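Local atomic coordinates of glutathione S-transferase (Natrialba magadii ATCC 43099, PDB entry 6GZF), a protein that probably transfers or removes glutathione, as a Xi-class glutathione transferase of the glutathionyl-hydroquinone reductase type. Residues A[89-94]-A[297-302]; A[249-254]-A[262-267]; A[270-275]-A[316-321]. All blocks are in the same frame, centred on the assembly; numbering follows the deposited sequence.

Contact 1: A[89-94]-A[297-302]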
loop_
_atom_site.group_PDB
_atom_site.type_symbol
_atom_site.label_atom_id
_atom_site.label_comp_id
_atom_site.label_asym_id
_atom_site.label_seq_id
_atom_site.Cartn_x
_atom_site.Cartn_y
_atom_site.Cartn_z
ATOM N N ASP A 89 18.964 -16.871 -0.701
ATOM C CA ASP A 89 18.106 -16.425 0.393
ATOM C C ASP A 89 17.267 -15.221 -0.037
ATOM O O ASP A 89 17.813 -14.210 -0.479
ATOM C CB ASP A 89 18.966 -16.080 1.617
ATOM C CG ASP A 89 18.160 -15.931 2.900
ATOM O OD1 ASP A 89 16.929 -15.740 2.838
ATOM O OD2 ASP A 89 18.772 -15.998 3.986
ATOM N N PRO A 90 15.932 -15.333 0.079
ATOM C CA PRO A 90 15.027 -14.216 -0.214
ATOM C C PRO A 90 15.308 -12.995 0.658
ATOM O O PRO A 90 15.051 -11.870 0.229
ATOM C CB PRO A 90 13.637 -14.798 0.081
ATOM C CG PRO A 90 13.889 -16.002 0.930
ATOM C CD PRO A 90 15.188 -16.550 0.441
ATOM N N TYR A 91 15.825 -13.213 1.863
ATOM C CA TYR A 91 16.244 -12.107 2.714
ATOM C C TYR A 91 17.708 -11.778 2.457
ATOM O O TYR A 91 18.544 -12.674 2.344
ATOM C CB TYR A 91 16.029 -12.430 4.196
ATOM C CG TYR A 91 16.492 -11.324 5.123
ATOM C CD1 TYR A 91 15.643 -10.280 5.466
ATOM C CD2 TYR A 91 17.777 -11.323 5.653
ATOM C CE1 TYR A 91 16.063 -9.263 6.308
ATOM C CE2 TYR A 91 18.204 -10.312 6.494
ATOM C CZ TYR A 91 17.343 -9.286 6.818
ATOM O OH TYR A 91 17.765 -8.279 7.657
ATOM N N ARG A 92 18.013 -10.489 2.369
ATOM C CA ARG A 92 19.385 -10.044 2.170
ATOM C C ARG A 92 19.641 -8.725 2.889
ATOM O O ARG A 92 18.713 -7.955 3.141
ATOM C CB ARG A 92 19.692 -9.897 0.680
ATOM C CG ARG A 92 18.841 -8.862 -0.030
ATOM C CD ARG A 92 19.524 -8.384 -1.295
ATOM N NE ARG A 92 18.618 -7.649 -2.171
ATOM C CZ ARG A 92 18.908 -7.318 -3.424
ATOM N NH1 ARG A 92 20.078 -7.660 -3.944
ATOM N NH2 ARG A 92 18.029 -6.648 -4.157
ATOM N N ALA A 93 20.902 -8.471 3.216
ATOM C CA ALA A 93 21.272 -7.245 3.909
ATOM C C ALA A 93 22.612 -6.705 3.415
ATOM O O ALA A 93 22.822 -6.544 2.212
ATOM C CB ALA A 93 21.318 -7.479 5.413
ATOM N N GLU A 94 23.516 -6.446 4.355
ATOM C CA GLU A 94 24.775 -5.761 4.069
ATOM C C GLU A 94 25.688 -6.517 3.106
ATOM O O GLU A 94 26.587 -5.926 2.509
ATOM C CB GLU A 94 25.530 -5.494 5.375
ATOM C CG GLU A 94 24.650 -5.038 6.528
ATOM C CD GLU A 94 24.175 -6.192 7.390
ATOM O OE1 GLU A 94 24.943 -7.161 7.561
ATOM O OE2 GLU A 94 23.035 -6.130 7.898
ATOM N N TYR A 297 10.337 -8.400 -0.387
ATOM C CA TYR A 297 9.968 -7.010 -0.617
ATOM C C TYR A 297 9.559 -6.262 0.650
ATOM O O TYR A 297 9.745 -5.051 0.740
ATOM C CB TYR A 297 8.845 -6.938 -1.649
ATOM C CG TYR A 297 9.322 -7.204 -3.055
ATOM C CD1 TYR A 297 9.517 -8.503 -3.507
ATOM C CD2 TYR A 297 9.592 -6.159 -3.928
ATOM C CE1 TYR A 297 9.961 -8.751 -4.789
ATOM C CE2 TYR A 297 10.036 -6.398 -5.212
ATOM C CZ TYR A 297 10.218 -7.696 -5.637
ATOM O OH TYR A 297 10.661 -7.941 -6.916
ATOM N N TYR A 298 9.019 -6.976 1.632
ATOM C CA TYR A 298 8.518 -6.316 2.835
ATOM C C TYR A 298 9.545 -6.213 3.966
ATOM O O TYR A 298 9.366 -5.415 4.884
ATOM C CB TYR A 298 7.261 -7.030 3.347
ATOM C CG TYR A 298 6.012 -6.710 2.551
ATOM C CD1 TYR A 298 5.364 -5.490 2.701
ATOM C CD2 TYR A 298 5.477 -7.628 1.656
ATOM C CE1 TYR A 298 4.224 -5.190 1.978
ATOM C CE2 TYR A 298 4.337 -7.338 0.930
ATOM C CZ TYR A 298 3.715 -6.118 1.095
ATOM O OH TYR A 298 2.580 -5.823 0.374
ATOM N N THR A 299 10.615 -7.003 3.908
ATOM C CA THR A 299 11.603 -7.000 4.990
ATOM C C THR A 299 13.027 -6.646 4.547
ATOM O O THR A 299 13.919 -6.519 5.384
ATOM C CB THR A 299 11.659 -8.369 5.704
ATOM O OG1 THR A 299 12.340 -9.320 4.876
ATOM C CG2 THR A 299 10.261 -8.874 6.024
ATOM N N THR A 300 13.240 -6.481 3.245
ATOM C CA THR A 300 14.578 -6.206 2.721
ATOM C C THR A 300 14.717 -4.717 2.378
ATOM O O THR A 300 15.824 -4.203 2.214
ATOM C CB THR A 300 14.882 -7.127 1.491
ATOM O OG1 THR A 300 15.395 -8.382 1.954
ATOM C CG2 THR A 300 15.883 -6.522 0.515
ATOM N N HIS A 301 13.589 -4.015 2.329
ATOM C CA HIS A 301 13.585 -2.585 2.022
ATOM C C HIS A 301 13.284 -1.727 3.255
ATOM O O HIS A 301 12.121 -1.446 3.545
ATOM C CB HIS A 301 12.560 -2.283 0.925
ATOM C CG HIS A 301 12.810 -3.015 -0.358
ATOM N ND1 HIS A 301 11.905 -3.026 -1.394
ATOM C CD2 HIS A 301 13.863 -3.762 -0.767
ATOM C CE1 HIS A 301 12.389 -3.749 -2.392
ATOM N NE2 HIS A 301 13.575 -4.204 -2.035
ATOM N N PRO A 302 14.333 -1.299 3.979
ATOM C CA PRO A 302 14.157 -0.510 5.205
ATOM C C PRO A 302 13.599 0.893 4.960
ATOM O O PRO A 302 12.794 1.371 5.755
ATOM C CB PRO A 302 15.580 -0.424 5.775
ATOM C CG PRO A 302 16.333 -1.534 5.118
ATOM C CD PRO A 302 15.750 -1.617 3.744
#

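Contact 2: A[249-254]-A[262-267]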
loop_
_atom_site.group_PDB
_atom_site.type_symbol
_atom_site.label_atom_id
_atom_site.label_comp_id
_atom_site.label_asym_id
_atom_site.label_seq_id
_atom_site.Cartn_x
_atom_site.Cartn_y
_atom_site.Cartn_z
ATOM N N ARG A 249 3.189 -10.402 -9.087
ATOM C CA ARG A 249 3.673 -9.777 -7.860
ATOM C C ARG A 249 2.964 -8.460 -7.556
ATOM O O ARG A 249 3.266 -7.802 -6.561
ATOM C CB ARG A 249 5.180 -9.531 -7.951
ATOM C CG ARG A 249 6.019 -10.791 -7.963
ATOM C CD ARG A 249 7.485 -10.473 -8.207
ATOM N NE ARG A 249 8.344 -11.612 -7.903
ATOM C CZ ARG A 249 8.571 -12.622 -8.738
ATOM N NH1 ARG A 249 7.996 -12.640 -9.933
ATOM N NH2 ARG A 249 9.367 -13.617 -8.375
ATOM N N PHE A 250 2.019 -8.085 -8.410
ATOM C CA PHE A 250 1.418 -6.757 -8.341
ATOM C C PHE A 250 0.497 -6.571 -7.136
ATOM O O PHE A 250 0.654 -5.618 -6.374
ATOM C CB PHE A 250 0.645 -6.465 -9.629
ATOM C CG PHE A 250 0.410 -4.999 -9.881
ATOM C CD1 PHE A 250 -0.597 -4.317 -9.218
ATOM C CD2 PHE A 250 1.195 -4.306 -10.786
ATOM C CE1 PHE A 250 -0.812 -2.972 -9.451
ATOM C CE2 PHE A 250 0.984 -2.962 -11.022
ATOM C CZ PHE A 250 -0.019 -2.294 -10.353
ATOM N N ASP A 251 -0.463 -7.475 -6.969
ATOM C CA ASP A 251 -1.504 -7.300 -5.959
ATOM C C ASP A 251 -1.058 -7.670 -4.547
ATOM O O ASP A 251 -1.695 -7.276 -3.571
ATOM C CB ASP A 251 -2.741 -8.115 -6.339
ATOM C CG ASP A 251 -3.466 -7.542 -7.542
ATOM O OD1 ASP A 251 -2.891 -6.657 -8.210
ATOM O OD2 ASP A 251 -4.606 -7.971 -7.816
ATOM N N ASN A 252 0.032 -8.422 -4.434
ATOM C CA ASN A 252 0.553 -8.801 -3.125
ATOM C C ASN A 252 1.676 -7.882 -2.657
ATOM O O ASN A 252 1.937 -7.769 -1.460
ATOM C CB ASN A 252 1.048 -10.250 -3.140
ATOM C CG ASN A 252 -0.038 -11.244 -2.766
ATOM O OD1 ASN A 252 -0.729 -11.781 -3.631
ATOM N ND2 ASN A 252 -0.189 -11.495 -1.470
ATOM N N VAL A 253 2.340 -7.227 -3.605
ATOM C CA VAL A 253 3.505 -6.408 -3.285
ATOM C C VAL A 253 3.447 -5.005 -3.889
ATOM O O VAL A 253 3.371 -4.015 -3.162
ATOM C CB VAL A 253 4.806 -7.088 -3.757
ATOM C CG1 VAL A 253 5.987 -6.151 -3.582
ATOM C CG2 VAL A 253 5.034 -8.388 -3.004
ATOM N N TYR A 254 3.487 -4.931 -5.216
ATOM C CA TYR A 254 3.608 -3.660 -5.930
ATOM C C TYR A 254 2.507 -2.663 -5.573
ATOM O O TYR A 254 2.762 -1.467 -5.433
ATOM C CB TYR A 254 3.602 -3.908 -7.440
ATOM C CG TYR A 254 4.796 -4.688 -7.945
ATOM C CD1 TYR A 254 6.005 -4.670 -7.260
ATOM C CD2 TYR A 254 4.711 -5.448 -9.103
ATOM C CE1 TYR A 254 7.097 -5.382 -7.720
ATOM C CE2 TYR A 254 5.796 -6.163 -9.569
ATOM C CZ TYR A 254 6.987 -6.126 -8.875
ATOM O OH TYR A 254 8.070 -6.838 -9.336
ATOM N N VAL A 262 -3.671 2.329 -7.800
ATOM C CA VAL A 262 -4.796 2.837 -8.575
ATOM C C VAL A 262 -5.862 1.755 -8.723
ATOM O O VAL A 262 -7.051 2.012 -8.536
ATOM C CB VAL A 262 -4.361 3.329 -9.968
ATOM C CG1 VAL A 262 -5.574 3.720 -10.798
ATOM C CG2 VAL A 262 -3.400 4.501 -9.837
ATOM N N GLN A 263 -5.429 0.542 -9.044
ATOM C CA GLN A 263 -6.356 -0.566 -9.236
ATOM C C GLN A 263 -5.669 -1.917 -9.067
ATOM O O GLN A 263 -4.507 -2.085 -9.441
ATOM C CB GLN A 263 -7.004 -0.481 -10.621
ATOM C CG GLN A 263 -8.154 -1.451 -10.833
ATOM C CD GLN A 263 -8.723 -1.392 -12.236
ATOM O OE1 GLN A 263 -9.191 -0.347 -12.686
ATOM N NE2 GLN A 263 -8.689 -2.520 -12.936
ATOM N N TYR A 264 -6.390 -2.872 -8.488
ATOM C CA TYR A 264 -5.941 -4.257 -8.445
ATOM C C TYR A 264 -5.809 -4.800 -9.863
ATOM O O TYR A 264 -6.549 -4.395 -10.758
ATOM C CB TYR A 264 -6.920 -5.127 -7.651
ATOM C CG TYR A 264 -6.666 -5.198 -6.161
ATOM C CD1 TYR A 264 -5.377 -5.316 -5.657
ATOM C CD2 TYR A 264 -7.723 -5.165 -5.260
ATOM C CE1 TYR A 264 -5.148 -5.390 -4.295
ATOM C CE2 TYR A 264 -7.503 -5.237 -3.897
ATOM C CZ TYR A 264 -6.215 -5.350 -3.419
ATOM O OH TYR A 264 -5.997 -5.422 -2.062
ATOM N N ILE A 265 -4.866 -5.713 -10.067
ATOM C CA ILE A 265 -4.786 -6.429 -11.333
ATOM C C ILE A 265 -6.028 -7.303 -11.477
ATOM O O ILE A 265 -6.565 -7.473 -12.574
ATOM C CB ILE A 265 -3.509 -7.287 -11.427
ATOM C CG1 ILE A 265 -2.284 -6.390 -11.598
ATOM C CG2 ILE A 265 -3.591 -8.263 -12.590
ATOM C CD1 ILE A 265 -2.293 -5.577 -12.875
ATOM N N ARG A 266 -6.504 -7.823 -10.349
ATOM C CA ARG A 266 -7.675 -8.693 -10.337
ATOM C C ARG A 266 -8.963 -7.934 -10.656
ATOM O O ARG A 266 -10.005 -8.545 -10.887
ATOM C CB ARG A 266 -7.808 -9.395 -8.983
ATOM C CG ARG A 266 -8.380 -8.527 -7.874
ATOM C CD ARG A 266 -8.624 -9.344 -6.615
ATOM N NE ARG A 266 -9.108 -8.525 -5.507
ATOM C CZ ARG A 266 -9.319 -8.984 -4.277
ATOM N NH1 ARG A 266 -9.091 -10.260 -3.996
ATOM N NH2 ARG A 266 -9.760 -8.169 -3.329
ATOM N N GLU A 267 -8.888 -6.607 -10.668
ATOM C CA GLU A 267 -10.048 -5.785 -10.996
ATOM C C GLU A 267 -10.159 -5.538 -12.498
ATOM O O GLU A 267 -11.210 -5.123 -12.988
ATOM C CB GLU A 267 -9.992 -4.452 -10.248
ATOM C CG GLU A 267 -10.370 -4.550 -8.780
ATOM C CD GLU A 267 -10.531 -3.190 -8.127
ATOM O OE1 GLU A 267 -9.523 -2.460 -8.013
ATOM O OE2 GLU A 267 -11.665 -2.852 -7.729
#

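Contact 3: A[270-275]-A[316-321]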
loop_
_atom_site.group_PDB
_atom_site.type_symbol
_atom_site.label_atom_id
_atom_site.label_comp_id
_atom_site.label_asym_id
_atom_site.label_seq_id
_atom_site.Cartn_x
_atom_site.Cartn_y
_atom_site.Cartn_z
ATOM N N ASN A 270 -9.706 -8.236 -18.222
ATOM C CA ASN A 270 -9.021 -9.197 -19.077
ATOM C C ASN A 270 -7.638 -9.619 -18.581
ATOM O O ASN A 270 -7.189 -10.725 -18.876
ATOM C CB ASN A 270 -8.904 -8.630 -20.494
ATOM C CG ASN A 270 -10.249 -8.233 -21.073
ATOM O OD1 ASN A 270 -10.402 -7.145 -21.628
ATOM N ND2 ASN A 270 -11.233 -9.113 -20.941
ATOM N N LEU A 271 -6.967 -8.750 -17.833
ATOM C CA LEU A 271 -5.626 -9.055 -17.337
ATOM C C LEU A 271 -5.645 -10.122 -16.246
ATOM O O LEU A 271 -4.734 -10.945 -16.157
ATOM C CB LEU A 271 -4.946 -7.789 -16.811
ATOM C CG LEU A 271 -4.544 -6.739 -17.847
ATOM C CD1 LEU A 271 -3.975 -5.504 -17.163
ATOM C CD2 LEU A 271 -3.540 -7.317 -18.832
ATOM N N TRP A 272 -6.682 -10.100 -15.416
ATOM C CA TRP A 272 -6.808 -11.061 -14.323
ATOM C C TRP A 272 -7.104 -12.491 -14.799
ATOM O O TRP A 272 -6.496 -13.434 -14.297
ATOM C CB TRP A 272 -7.881 -10.593 -13.332
ATOM C CG TRP A 272 -8.194 -11.570 -12.222
ATOM C CD1 TRP A 272 -9.435 -11.957 -11.807
ATOM C CD2 TRP A 272 -7.257 -12.268 -11.385
ATOM N NE1 TRP A 272 -9.333 -12.851 -10.770
ATOM C CE2 TRP A 272 -8.008 -13.060 -10.492
ATOM C CE3 TRP A 272 -5.860 -12.302 -11.304
ATOM C CZ2 TRP A 272 -7.411 -13.877 -9.534
ATOM C CZ3 TRP A 272 -5.271 -13.115 -10.351
ATOM C CH2 TRP A 272 -6.046 -13.890 -9.479
ATOM N N PRO A 273 -8.037 -12.669 -15.759
ATOM C CA PRO A 273 -8.169 -14.032 -16.288
ATOM C C PRO A 273 -6.929 -14.449 -17.076
ATOM O O PRO A 273 -6.598 -15.632 -17.138
ATOM C CB PRO A 273 -9.395 -13.943 -17.204
ATOM C CG PRO A 273 -10.134 -12.730 -16.749
ATOM C CD PRO A 273 -9.082 -11.776 -16.293
ATOM N N TYR A 274 -6.261 -13.467 -17.673
ATOM C CA TYR A 274 -5.012 -13.690 -18.390
ATOM C C TYR A 274 -3.934 -14.208 -17.444
ATOM O O TYR A 274 -3.208 -15.147 -17.770
ATOM C CB TYR A 274 -4.563 -12.390 -19.066
ATOM C CG TYR A 274 -3.169 -12.404 -19.650
ATOM C CD1 TYR A 274 -2.915 -12.998 -20.880
ATOM C CD2 TYR A 274 -2.113 -11.791 -18.987
ATOM C CE1 TYR A 274 -1.643 -12.999 -21.422
ATOM C CE2 TYR A 274 -0.841 -11.786 -19.522
ATOM C CZ TYR A 274 -0.611 -12.392 -20.738
ATOM O OH TYR A 274 0.657 -12.389 -21.271
ATOM N N LEU A 275 -3.844 -13.593 -16.270
ATOM C CA LEU A 275 -2.881 -14.000 -15.253
ATOM C C LEU A 275 -3.202 -15.392 -14.719
ATOM O O LEU A 275 -2.301 -16.189 -14.452
ATOM C CB LEU A 275 -2.854 -12.984 -14.109
ATOM C CG LEU A 275 -1.959 -13.300 -12.909
ATOM C CD1 LEU A 275 -0.511 -13.451 -13.343
ATOM C CD2 LEU A 275 -2.092 -12.219 -11.848
ATOM N N LEU A 316 -6.035 -14.328 -3.178
ATOM C CA LEU A 316 -6.090 -14.491 -4.625
ATOM C C LEU A 316 -6.259 -15.944 -5.047
ATOM O O LEU A 316 -5.398 -16.784 -4.782
ATOM C CB LEU A 316 -4.828 -13.912 -5.268
ATOM C CG LEU A 316 -4.763 -12.386 -5.354
ATOM C CD1 LEU A 316 -3.426 -11.938 -5.919
ATOM C CD2 LEU A 316 -5.910 -11.852 -6.196
ATOM N N ASP A 317 -7.372 -16.232 -5.713
ATOM C CA ASP A 317 -7.623 -17.566 -6.236
ATOM C C ASP A 317 -7.064 -17.690 -7.647
ATOM O O ASP A 317 -7.794 -17.545 -8.628
ATOM C CB ASP A 317 -9.119 -17.880 -6.224
ATOM C CG ASP A 317 -9.409 -19.360 -6.386
ATOM O OD1 ASP A 317 -8.498 -20.178 -6.137
ATOM O OD2 ASP A 317 -10.549 -19.706 -6.761
ATOM N N PHE A 318 -5.763 -17.947 -7.744
ATOM C CA PHE A 318 -5.109 -18.135 -9.032
ATOM C C PHE A 318 -5.685 -19.343 -9.761
ATOM O O PHE A 318 -5.701 -19.392 -10.992
ATOM C CB PHE A 318 -3.599 -18.312 -8.854
ATOM C CG PHE A 318 -2.873 -17.047 -8.493
ATOM C CD1 PHE A 318 -2.790 -15.999 -9.394
ATOM C CD2 PHE A 318 -2.258 -16.914 -7.259
ATOM C CE1 PHE A 318 -2.115 -14.837 -9.067
ATOM C CE2 PHE A 318 -1.582 -15.755 -6.925
ATOM C CZ PHE A 318 -1.511 -14.715 -7.830
ATOM N N GLU A 319 -6.160 -20.315 -8.990
ATOM C CA GLU A 319 -6.675 -21.558 -9.549
ATOM C C GLU A 319 -8.142 -21.441 -9.957
ATOM O O GLU A 319 -8.780 -22.439 -10.295
ATOM C CB GLU A 319 -6.501 -22.701 -8.545
ATOM C CG GLU A 319 -5.085 -22.841 -8.000
ATOM C CD GLU A 319 -4.163 -23.617 -8.925
ATOM O OE1 GLU A 319 -4.493 -23.772 -10.120
ATOM O OE2 GLU A 319 -3.101 -24.074 -8.452
ATOM N N ALA A 320 -8.674 -20.222 -9.920
ATOM C CA ALA A 320 -10.048 -19.980 -10.348
ATOM C C ALA A 320 -10.166 -20.116 -11.863
ATOM O O ALA A 320 -9.307 -19.633 -12.600
ATOM C CB ALA A 320 -10.516 -18.604 -9.897
ATOM N N PRO A 321 -11.232 -20.785 -12.327
ATOM C CA PRO A 321 -11.461 -21.063 -13.750
ATOM C C PRO A 321 -11.522 -19.812 -14.624
ATOM O O PRO A 321 -11.968 -18.755 -14.177
ATOM C CB PRO A 321 -12.817 -21.776 -13.750
ATOM C CG PRO A 321 -12.917 -22.388 -12.400
ATOM C CD PRO A 321 -12.261 -21.405 -11.475
#

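Contact 1: A[89-94]-A[297-302]
Tyr-91 and Arg-92 meet Thr-299 and Thr-300 where helix 290-299 runs out into a loop. The phenol of Tyr-91 lies across Thr-299 at about a right angle and turns its rim to it: CD1 lies 3.5 Å from Thr-299 OG1, which sits in the plane of the ring, and CE1 is 3.6 Å from Thr-299 O. CG lies anti to the backbone N (chi1 178°), which starts the side chain on its course past Thr-299. The Thr-299 hydroxyl has its polar partner within its own helix, the carbonyl of Glu-295, so against the ring it acts as a packing surface. One residue on, Arg-92 and Thr-300 also cross at about a right angle. Arg-92 N points at Thr-300 OG1 in a weak hydrogen bond of 3.4 Å, long but fairly straight at 163°. Beside it the threonine methyl CG2 rests on Arg-92 CG at 3.8 Å, and the extended arginine chain carries its guanidinium onward so that CG2 also lies near that group's edge. An alanine in place of Tyr-91 would remove the ring and probably open a gap beside Thr-299 OG1 and O. Segment 89-94 has its own brace, an Asx turn in which Asp-89 OD1 accepts from Tyr-91 N at 2.9 Å, from above the carboxylate plane; Lys-103 forms a salt bridge with the same oxygen. Arg-92 lies beside Trp-97, predicted to bind glutathione, while Tyr-297, predicted to lower the pKa of the active-site cysteine, belongs to the last turn of helix 290-299. The contact thus joins the loop after strand 84-87, in the thioredoxin-like domain, to the end of that helix in the helical domain.

Contact 2: A[249-254]-A[262-267]
Asp-251 spans the contact with two hydrogen bonds to consecutive backbone N-H groups of segment 262-267. Ile-265 N donates to Asp-251 OD1 at 2.9 Å and 166°, and Arg-266 N donates to Asp-251 OD2 at 3.2 Å and 155°. Each oxygen receives its donor on the syn lone pair, the side of the other oxygen, so the pair of N-H groups fixes the rotation of the carboxylate. Residues 265-267 have helical backbone angles, and the N-H groups at the start of this turn are likely to stabilise the buried negative charge. The Arg-266 guanidinium, by contrast, makes no contact with the aspartate; it pairs instead with Glu-267 of the second subunit in a salt bridge between chains. Nearby, Tyr-264 N donates to the anti lone pair of Glu-267 OE1, a bond within the same bend. The Tyr-264 ring lies oblique to the carboxylate, CD1 3.5 Å from Asp-251 CG, the planes 46° apart. Its OH bonds to His-255 of the second subunit, in the dimer interface. Tyr-254, predicted to lower the pKa of the active-site cysteine, closes the short helix and bonds through its OH to Tyr-196.

The apolar part is carried by Phe-250 and Ile-265, which cross at about a right angle: Ile-265 CG1 is 3.5 Å from Phe-250 CG, and its terminal CD1 stands over one face in a CH-pi contact, 4.2 Å from the ring centroid. Tyr-254 CB covers the opposite face, so the phenyl ring is sandwiched between an aliphatic group of each segment.

Together these interactions tie helix 250-254 to the loop leading to helix 271-279, and Phe-250 also packs on Leu-214 and Leu-218 of helix 204-224.

Contact 3: A[270-275]-A[316-321]
Trp-272 holds its CG anti to the backbone N (chi1 175°) and Phe-318 holds its CG anti to the carbonyl carbon (chi1 -73°); from these starts the ends of both side chains come close to the other segment. The two side chains cross at about a right angle. Trp-272 CZ3 touches Phe-318 CE1 at 3.8 Å, and this phenyl carbon lies at the edge of the indole, near its plane. The ring planes are inclined at 56° with centroids 5.7 Å apart, an oblique aromatic pair. Further round the six-membered ring, CH2 packs on Leu-316 CD2 at 3.9 Å and CZ2 lies 3.8 Å from Asp-317 O, so the benzo end of the tryptophan touches three successive residues. Leu-275, one helical turn after Trp-272, adds its CD2 at 3.8 Å from Phe-318 CE1, in the plane of the phenyl ring at its edge. Leu-316 CB lies over one face of the same ring.

Segment 316-321 turns back here in a type I beta turn from Asp-317 to Ala-320, closed by Ala-320 N to Asp-317 O at 3.1 Å. From this turn Phe-318 packs on helix 271-279; Tyr-279 stacks on it, and Gln-280, just beyond the helix, bonds to the carbonyls of Phe-318 and Ala-320. This surface contact lays the C-terminal loop, which follows helix 290-299, against helix 271-279. Leu-275 packs on helix 238-247 behind, and Leu-316 reaches on to Asp-251 and Asn-252 of helix 250-254.

Overall arrangement
Along the chain, contact 1 opens first, at 89-94, and its second segment, 297-302, comes after all of contact 2, which is therefore nested inside its loop. Contact 3 follows contact 2 in series and interleaves with contact 1. Contacts 2 and 3 are neighbours, with centres 12 Å apart, and meet where Arg-266 packs on Trp-272 and Leu-316. The centres of contacts 1 and 2 are about 21 Å apart, yet Tyr-298 OH reaches Asn-252 O at 2.7 Å, a probable hydrogen bond. Contact 1 joins the two domains; contacts 2 and 3 pack within the helical domain and its C-terminal tail. Tyr-297 of contact 1 and Tyr-254 of contact 2 are predicted to lower the active-site cysteine's pKa.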